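PDB 5U47: penicillin binding protein 2X from Streptococcus thermophilus, which probably acts as a transpeptidase that cross-links glycan strands of peptidoglycan during septal wall synthesis, and is a target of beta-lactam antibiotics. Local coordinates for residues K298-S303 against T424-N429; S346-F351 against R470-S475. The protein carries 1 engineered substitution. All coordinates share one frame; numbering follows the deposited sequence.

Contact 1: residues K298-S303 against T424-N429; sequences KVMLLS and TAISNN
Ile-426 reaches from the last turn of helix 416-427 to helix 297-308, where Val-299, Met-300 and Ser-303 receive it. One isoleucine meets two adjacent residues, Val-299 and Met-300, and Ser-303 one turn further on. Its CG1 lies 3.7 Å from CG1 of Val-299 and 3.6 Å from CE of Met-300. Further out, its CD1 stops 3.7 Å from CB of Ser-303. CG2 of Ile-426 takes a lesser part, 4.2 Å from CG1 of Val-299.

The torsions explain these approaches. Met-300 is bent at chi2 (62°) and chi3 (-92°), which brings its terminal methyl round to Ile-426 although its CB does not point that way. Val-299 offers CG1, the methyl lying anti to its own backbone N (chi1 173°).

No hydrogen bond crosses the contact. The one hydroxyl among the touching side chains is bound within its own helix: OG of Ser-303 donates to O of Met-300 at 2.7 Å. The same hydroxyl is hydrogen-bonded to Tyr-378, whose side chain also touches Ile-426.

All four touching residues are buried in the transpeptidase domain. NZ of Lys-298, on the same helix, is hydrogen-bonded to Ser-295, Ser-354 and Asn-356, a pattern consistent with the SxxK and SxN motifs of penicillin-binding active sites. The contact packs the helix that carries this lysine against helix 416-427. Helix 463-478 adjoins through Met-473 on Val-299 and Thr-469 on Ser-303, while Met-359 of helix 356-366 packs on Lys-298 and Leu-301, and strand 432-433 lies against Ala-425.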
ATOM      1  N   LYS A 298      -5.831 -22.562  -0.776  1.00 27.25           N
ATOM      2  CA  LYS A 298      -5.640 -23.845  -1.460  1.00 29.44           C
ATOM      3  C   LYS A 298      -4.677 -23.730  -2.644  1.00 29.32           C
ATOM      4  O   LYS A 298      -4.170 -24.741  -3.112  1.00 29.88           O
ATOM      5  CB  LYS A 298      -6.978 -24.419  -1.958  1.00 31.05           C
ATOM      6  CG  LYS A 298      -7.971 -24.716  -0.847  1.00 31.47           C
ATOM      7  CD  LYS A 298      -9.299 -25.254  -1.354  1.00 33.10           C
ATOM      8  CE  LYS A 298     -10.147 -25.702  -0.161  1.00 34.92           C
ATOM      9  NZ  LYS A 298     -11.582 -25.821  -0.449  1.00 35.11           N
ATOM     10  N   VAL A 299      -4.441 -22.510  -3.131  1.00 28.38           N
ATOM     11  CA  VAL A 299      -3.485 -22.280  -4.215  1.00 28.24           C
ATOM     12  C   VAL A 299      -2.110 -22.616  -3.649  1.00 28.60           C
ATOM     13  O   VAL A 299      -1.351 -23.370  -4.270  1.00 28.69           O
ATOM     14  CB  VAL A 299      -3.536 -20.823  -4.740  1.00 26.95           C
ATOM     15  CG1 VAL A 299      -2.433 -20.532  -5.747  1.00 27.33           C
ATOM     16  CG2 VAL A 299      -4.884 -20.525  -5.393  1.00 27.04           C
ATOM     17  N   MET A 300      -1.797 -22.060  -2.477  1.00 27.53           N
ATOM     18  CA  MET A 300      -0.521 -22.336  -1.817  1.00 28.57           C
ATOM     19  C   MET A 300      -0.413 -23.829  -1.492  1.00 29.36           C
ATOM     20  O   MET A 300       0.633 -24.438  -1.725  1.00 28.95           O
ATOM     21  CB  MET A 300      -0.362 -21.531  -0.526  1.00 29.27           C
ATOM     22  CG  MET A 300      -0.018 -20.053  -0.647  1.00 30.03           C
ATOM     23  SD  MET A 300      -1.182 -18.965  -1.497  1.00 32.61           S
ATOM     24  CE  MET A 300      -0.552 -19.034  -3.147  1.00 31.08           C
ATOM     25  N   LEU A 301      -1.500 -24.403  -0.963  1.00 29.20           N
ATOM     26  CA  LEU A 301      -1.536 -25.825  -0.596  1.00 30.44           C
ATOM     27  C   LEU A 301      -1.220 -26.719  -1.763  1.00 30.42           C
ATOM     28  O   LEU A 301      -0.372 -27.591  -1.661  1.00 32.58           O
ATOM     29  CB  LEU A 301      -2.901 -26.242  -0.068  1.00 32.51           C
ATOM     30  CG  LEU A 301      -2.930 -27.760   0.254  1.00 35.15           C
ATOM     31  CD1 LEU A 301      -2.188 -28.047   1.548  1.00 36.66           C
ATOM     32  CD2 LEU A 301      -4.323 -28.273   0.338  1.00 38.62           C
ATOM     33  N   LEU A 302      -1.943 -26.520  -2.860  1.00 30.89           N
ATOM     34  CA  LEU A 302      -1.748 -27.291  -4.068  1.00 31.09           C
ATOM     35  C   LEU A 302      -0.326 -27.164  -4.598  1.00 30.70           C
ATOM     36  O   LEU A 302       0.260 -28.168  -5.004  1.00 31.45           O
ATOM     37  CB  LEU A 302      -2.736 -26.856  -5.150  1.00 31.82           C
ATOM     38  CG  LEU A 302      -2.638 -27.590  -6.491  1.00 32.79           C
ATOM     39  CD1 LEU A 302      -2.900 -29.074  -6.320  1.00 35.14           C
ATOM     40  CD2 LEU A 302      -3.614 -27.007  -7.492  1.00 33.26           C
ATOM     41  N   SER A 303       0.226 -25.945  -4.586  1.00 29.47           N
ATOM     42  CA  SER A 303       1.596 -25.742  -5.083  1.00 31.15           C
ATOM     43  C   SER A 303       2.601 -26.528  -4.250  1.00 31.52           C
ATOM     44  O   SER A 303       3.575 -27.050  -4.787  1.00 32.86           O
ATOM     45  CB  SER A 303       2.001 -24.265  -5.110  1.00 30.44           C
ATOM     46  OG  SER A 303       2.179 -23.725  -3.813  1.00 30.70           O
ATOM     47  N   THR A 424       2.429 -13.836  -5.842  1.00 21.45           N
ATOM     48  CA  THR A 424       3.465 -13.530  -6.819  1.00 21.68           C
ATOM     49  C   THR A 424       4.338 -14.751  -7.138  1.00 21.83           C
ATOM     50  O   THR A 424       4.829 -14.847  -8.249  1.00 22.89           O
ATOM     51  CB  THR A 424       4.399 -12.345  -6.430  1.00 21.36           C
ATOM     52  OG1 THR A 424       5.099 -12.649  -5.216  1.00 21.85           O
ATOM     53  CG2 THR A 424       3.645 -11.089  -6.269  1.00 21.66           C
ATOM     54  N   ALA A 425       4.550 -15.664  -6.178  1.00 22.22           N
ATOM     55  CA  ALA A 425       5.379 -16.841  -6.431  1.00 23.16           C
ATOM     56  C   ALA A 425       4.668 -17.771  -7.418  1.00 24.81           C
ATOM     57  O   ALA A 425       5.286 -18.408  -8.248  1.00 24.70           O
ATOM     58  CB  ALA A 425       5.696 -17.571  -5.142  1.00 24.23           C
ATOM     59  N   ILE A 426       3.347 -17.813  -7.338  1.00 25.17           N
ATOM     60  CA  ILE A 426       2.559 -18.622  -8.250  1.00 25.15           C
ATOM     61  C   ILE A 426       2.622 -18.036  -9.662  1.00 26.40           C
ATOM     62  O   ILE A 426       2.789 -18.784 -10.621  1.00 25.72           O
ATOM     63  CB  ILE A 426       1.107 -18.702  -7.764  1.00 25.60           C
ATOM     64  CG1 ILE A 426       1.042 -19.323  -6.360  1.00 25.94           C
ATOM     65  CG2 ILE A 426       0.234 -19.474  -8.760  1.00 26.54           C
ATOM     66  CD1 ILE A 426       1.452 -20.775  -6.283  1.00 27.80           C
ATOM     67  N   SER A 427       2.501 -16.710  -9.765  1.00 25.43           N
ATOM     68  CA  SER A 427       2.492 -15.982 -11.036  1.00 28.78           C
ATOM     69  C   SER A 427       3.863 -15.750 -11.666  1.00 30.62           C
ATOM     70  O   SER A 427       3.947 -15.440 -12.861  1.00 34.31           O
ATOM     71  CB  SER A 427       1.872 -14.579 -10.850  1.00 28.06           C
ATOM     72  OG  SER A 427       2.810 -13.664 -10.222  1.00 32.48           O
ATOM     73  N   ASN A 428       4.919 -15.864 -10.866  1.00 28.99           N
ATOM     74  CA  ASN A 428       6.284 -15.574 -11.323  1.00 28.02           C
ATOM     75  C   ASN A 428       7.249 -16.782 -11.173  1.00 27.79           C
ATOM     76  O   ASN A 428       8.299 -16.675 -10.521  1.00 26.21           O
ATOM     77  CB  ASN A 428       6.801 -14.350 -10.533  1.00 25.33           C
ATOM     78  CG  ASN A 428       8.179 -13.893 -10.975  1.00 25.10           C
ATOM     79  OD1 ASN A 428       8.435 -13.747 -12.155  1.00 24.34           O
ATOM     80  ND2 ASN A 428       9.075 -13.646 -10.003  1.00 24.44           N
ATOM     81  N   ASN A 429       6.875 -17.921 -11.770  1.00 27.99           N
ATOM     82  CA  ASN A 429       7.725 -19.121 -11.829  1.00 28.82           C
ATOM     83  C   ASN A 429       8.300 -19.616 -10.491  1.00 27.38           C
ATOM     84  O   ASN A 429       9.426 -20.130 -10.426  1.00 28.26           O
ATOM     85  CB  ASN A 429       8.857 -18.874 -12.848  1.00 30.63           C
ATOM     86  CG  ASN A 429       8.322 -18.577 -14.241  1.00 33.53           C
ATOM     87  OD1 ASN A 429       8.599 -17.519 -14.823  1.00 35.89           O
ATOM     88  ND2 ASN A 429       7.504 -19.468 -14.751  1.00 32.28           N
TER

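Contact 2: residues S346-F351 against R470-S475. With ACT (acetate ion), chain D.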
ATOM      1  N   SER A 346     -11.509 -36.962  -8.366  1.00 53.38           N
ATOM      2  CA  SER A 346     -10.084 -36.862  -8.626  1.00 53.27           C
ATOM      3  C   SER A 346      -9.582 -35.727  -7.709  1.00 50.24           C
ATOM      4  O   SER A 346     -10.388 -34.904  -7.282  1.00 49.49           O
ATOM      5  CB  SER A 346      -9.914 -36.467 -10.094  1.00 55.18           C
ATOM      6  OG  SER A 346      -8.595 -36.192 -10.444  1.00 57.13           O
ATOM      7  N   PHE A 347      -8.292 -35.676  -7.373  1.00 48.41           N
ATOM      8  CA  PHE A 347      -7.792 -34.558  -6.551  1.00 46.37           C
ATOM      9  C   PHE A 347      -7.844 -33.248  -7.327  1.00 44.16           C
ATOM     10  O   PHE A 347      -8.050 -32.179  -6.738  1.00 41.18           O
ATOM     11  CB  PHE A 347      -6.386 -34.809  -5.997  1.00 46.91           C
ATOM     12  CG  PHE A 347      -6.365 -35.737  -4.814  1.00 48.65           C
ATOM     13  CD1 PHE A 347      -6.678 -35.261  -3.545  1.00 48.65           C
ATOM     14  CD2 PHE A 347      -6.046 -37.075  -4.963  1.00 50.89           C
ATOM     15  CE1 PHE A 347      -6.668 -36.103  -2.444  1.00 50.60           C
ATOM     16  CE2 PHE A 347      -6.039 -37.929  -3.865  1.00 53.38           C
ATOM     17  CZ  PHE A 347      -6.352 -37.441  -2.604  1.00 52.30           C
ATOM     18  N   ALA A 348      -7.670 -33.336  -8.648  1.00 43.85           N
ATOM     19  CA  ALA A 348      -7.735 -32.144  -9.508  1.00 41.43           C
ATOM     20  C   ALA A 348      -9.159 -31.595  -9.483  1.00 39.84           C
ATOM     21  O   ALA A 348      -9.374 -30.372  -9.413  1.00 36.75           O
ATOM     22  CB  ALA A 348      -7.324 -32.493 -10.929  1.00 42.85           C
ATOM     23  N   GLN A 349     -10.120 -32.519  -9.551  1.00 39.97           N
ATOM     24  CA  GLN A 349     -11.540 -32.181  -9.502  1.00 40.25           C
ATOM     25  C   GLN A 349     -11.905 -31.582  -8.150  1.00 38.20           C
ATOM     26  O   GLN A 349     -12.617 -30.600  -8.097  1.00 36.93           O
ATOM     27  CB  GLN A 349     -12.419 -33.412  -9.801  1.00 42.35           C
ATOM     28  CG  GLN A 349     -12.374 -33.870 -11.257  1.00 43.67           C
ATOM     29  CD  GLN A 349     -13.083 -35.196 -11.482  1.00 46.95           C
ATOM     30  OE1 GLN A 349     -13.205 -36.014 -10.567  1.00 48.13           O
ATOM     31  NE2 GLN A 349     -13.550 -35.420 -12.711  1.00 47.90           N
ATOM     32  N   GLY A 350     -11.416 -32.177  -7.066  1.00 37.90           N
ATOM     33  CA  GLY A 350     -11.658 -31.646  -5.726  1.00 37.38           C
ATOM     34  C   GLY A 350     -11.085 -30.239  -5.578  1.00 36.07           C
ATOM     35  O   GLY A 350     -11.637 -29.399  -4.845  1.00 35.28           O
ATOM     36  N   PHE A 351      -9.976 -29.971  -6.265  1.00 35.30           N
ATOM     37  CA  PHE A 351      -9.393 -28.621  -6.246  1.00 34.42           C
ATOM     38  C   PHE A 351     -10.339 -27.686  -6.983  1.00 33.90           C
ATOM     39  O   PHE A 351     -10.653 -26.609  -6.488  1.00 33.29           O
ATOM     40  CB  PHE A 351      -8.003 -28.580  -6.879  1.00 34.08           C
ATOM     41  CG  PHE A 351      -7.396 -27.191  -6.931  1.00 32.73           C
ATOM     42  CD1 PHE A 351      -6.856 -26.604  -5.791  1.00 32.82           C
ATOM     43  CD2 PHE A 351      -7.356 -26.479  -8.116  1.00 32.56           C
ATOM     44  CE1 PHE A 351      -6.299 -25.325  -5.837  1.00 30.56           C
ATOM     45  CE2 PHE A 351      -6.800 -25.203  -8.168  1.00 30.95           C
ATOM     46  CZ  PHE A 351      -6.275 -24.628  -7.027  1.00 30.54           C
ATOM     47  N   ARG A 470      -1.057 -23.277 -11.774  1.00 28.12           N
ATOM     48  CA  ARG A 470      -1.810 -22.341 -12.625  1.00 27.73           C
ATOM     49  C   ARG A 470      -2.699 -23.074 -13.624  1.00 28.81           C
ATOM     50  O   ARG A 470      -3.831 -22.663 -13.863  1.00 28.32           O
ATOM     51  CB  ARG A 470      -0.895 -21.365 -13.362  1.00 26.81           C
ATOM     52  CG  ARG A 470      -0.225 -20.316 -12.462  1.00 25.90           C
ATOM     53  CD  ARG A 470       0.369 -19.162 -13.267  1.00 24.67           C
ATOM     54  NE  ARG A 470       1.227 -19.620 -14.366  1.00 26.32           N
ATOM     55  CZ  ARG A 470       2.498 -20.016 -14.248  1.00 28.33           C
ATOM     56  NH1 ARG A 470       3.124 -20.044 -13.066  1.00 28.21           N
ATOM     57  NH2 ARG A 470       3.156 -20.416 -15.328  1.00 29.56           N
ATOM     58  N   ASN A 471      -2.193 -24.163 -14.190  1.00 30.87           N
ATOM     59  CA  ASN A 471      -2.989 -24.952 -15.124  1.00 33.06           C
ATOM     60  C   ASN A 471      -4.188 -25.614 -14.409  1.00 32.57           C
ATOM     61  O   ASN A 471      -5.300 -25.576 -14.926  1.00 32.49           O
ATOM     62  CB  ASN A 471      -2.144 -25.980 -15.858  1.00 35.91           C
ATOM     63  CG  ASN A 471      -2.967 -26.778 -16.854  1.00 40.34           C
ATOM     64  OD1 ASN A 471      -3.628 -26.205 -17.721  1.00 44.07           O
ATOM     65  ND2 ASN A 471      -2.956 -28.096 -16.716  1.00 41.89           N
ATOM     66  N   TYR A 472      -3.982 -26.187 -13.224  1.00 32.11           N
ATOM     67  CA  TYR A 472      -5.112 -26.773 -12.477  1.00 33.57           C
ATOM     68  C   TYR A 472      -6.157 -25.703 -12.158  1.00 31.88           C
ATOM     69  O   TYR A 472      -7.355 -25.976 -12.166  1.00 33.00           O
ATOM     70  CB  TYR A 472      -4.664 -27.483 -11.185  1.00 34.10           C
ATOM     71  CG  TYR A 472      -3.859 -28.744 -11.423  1.00 35.82           C
ATOM     72  CD1 TYR A 472      -4.405 -29.811 -12.122  1.00 37.92           C
ATOM     73  CD2 TYR A 472      -2.577 -28.894 -10.907  1.00 35.71           C
ATOM     74  CE1 TYR A 472      -3.683 -30.980 -12.341  1.00 39.01           C
ATOM     75  CE2 TYR A 472      -1.852 -30.051 -11.125  1.00 37.12           C
ATOM     76  CZ  TYR A 472      -2.413 -31.089 -11.839  1.00 38.89           C
ATOM     77  OH  TYR A 472      -1.699 -32.239 -12.049  1.00 41.55           O
ATOM     78  N   MET A 473      -5.695 -24.483 -11.910  1.00 29.95           N
ATOM     79  CA  MET A 473      -6.594 -23.347 -11.619  1.00 29.67           C
ATOM     80  C   MET A 473      -7.470 -22.904 -12.805  1.00 29.78           C
ATOM     81  O   MET A 473      -8.466 -22.203 -12.603  1.00 30.80           O
ATOM     82  CB  MET A 473      -5.792 -22.159 -11.066  1.00 27.98           C
ATOM     83  CG  MET A 473      -5.321 -22.351  -9.636  1.00 27.77           C
ATOM     84  SD  MET A 473      -4.125 -21.106  -9.093  1.00 26.53           S
ATOM     85  CE  MET A 473      -5.177 -19.676  -8.883  1.00 25.48           C
ATOM     86  N   ILE A 474      -7.114 -23.281 -14.032  1.00 29.97           N
ATOM     87  CA  ILE A 474      -7.965 -22.969 -15.190  1.00 30.58           C
ATOM     88  C   ILE A 474      -9.301 -23.714 -15.038  1.00 32.46           C
ATOM     89  O   ILE A 474     -10.386 -23.157 -15.298  1.00 31.96           O
ATOM     90  CB  ILE A 474      -7.301 -23.367 -16.532  1.00 31.84           C
ATOM     91  CG1 ILE A 474      -6.080 -22.476 -16.827  1.00 31.68           C
ATOM     92  CG2 ILE A 474      -8.302 -23.298 -17.687  1.00 33.33           C
ATOM     93  CD1 ILE A 474      -5.270 -22.918 -18.028  1.00 33.01           C
ATOM     94  N   SER A 475      -9.216 -24.969 -14.602  1.00 33.45           N
ATOM     95  CA  SER A 475     -10.407 -25.814 -14.445  1.00 35.23           C
ATOM     96  C   SER A 475     -11.393 -25.311 -13.411  1.00 34.67           C
ATOM     97  O   SER A 475     -12.581 -25.602 -13.504  1.00 35.26           O
ATOM     98  CB  SER A 475     -10.028 -27.274 -14.164  1.00 36.47           C
ATOM     99  OG  SER A 475      -9.306 -27.799 -15.257  1.00 37.40           O
TER
HETATM  100  C   ACT D 803     -12.059 -28.770 -17.764  1.00 47.63           C
HETATM  101  O   ACT D 803     -11.041 -28.727 -17.046  1.00 43.34           O
HETATM  102  OXT ACT D 803     -12.412 -27.794 -18.464  1.00 46.53           O
HETATM  103  CH3 ACT D 803     -12.871 -30.038 -17.795  1.00 47.25           C
HETATM  104  O   HOH W   1      -7.989 -28.681 -11.177  1.00 39.02           O
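Helices 347-351 and 470-475 cross at -65°, with their axes 9.3 Å apart at closest approach and the CA atoms of Ala-348 and Tyr-472 the nearest pair, 6.7 Å apart. Phe-351 carries much of the contact. Its CG lies anti to its backbone N (chi1 177°), and the ring extends to Met-473. There CG of Met-473 meets the ring edge, near its plane, 3.5 Å from CE2 of Phe-351. CD2 of Phe-351 also lies 4.2 Å from CB of Tyr-472. Nearer the start of the first helix, CB of Ala-348 approaches the Tyr-472 ring obliquely, 4.1 Å from CD1.

One water joins the two backbones. It donates to O of Ala-348 at 2.8 Å and to O of Tyr-472 at 2.9 Å. Ser-475 binds an acetate, probably from the crystallisation liquor, which Thr-478 also holds.

Leu-302 of helix 297-308 packs on both Phe-351 and Tyr-472. Lys-505 of strand 503-510, probably the lysine of the KSG form of the K(T/S)G motif, touches Phe-351 and Met-473.

The direct contacts are all apolar. The two carbonyl oxygens are both acceptors, so they can be joined only through a donor such as this water.

In the fold
The two contacts lie about 13 Å apart, centre to centre, within the transpeptidase domain. Their segments alternate along the chain: 298-303, 346-351, 424-429, then 470-475. Each contact joins segments about 120 residues apart. Helix 297-308 links the contacts, since O of Lys-298 also lies 3.5 Å from CE1 of Phe-351. On another side, O of Ile-426 probably accepts a hydrogen bond from NH1 of Arg-470. Helix 463-478 also borders strand 503-510, one of the two outermost strands of the five-stranded antiparallel sheet. Together the contacts pack helices 416-427, 347-352 and 463-478 about helix 297-308, which carries the lysine of the probable SxxK motif, next to the sheet edge typical of penicillin-binding active sites.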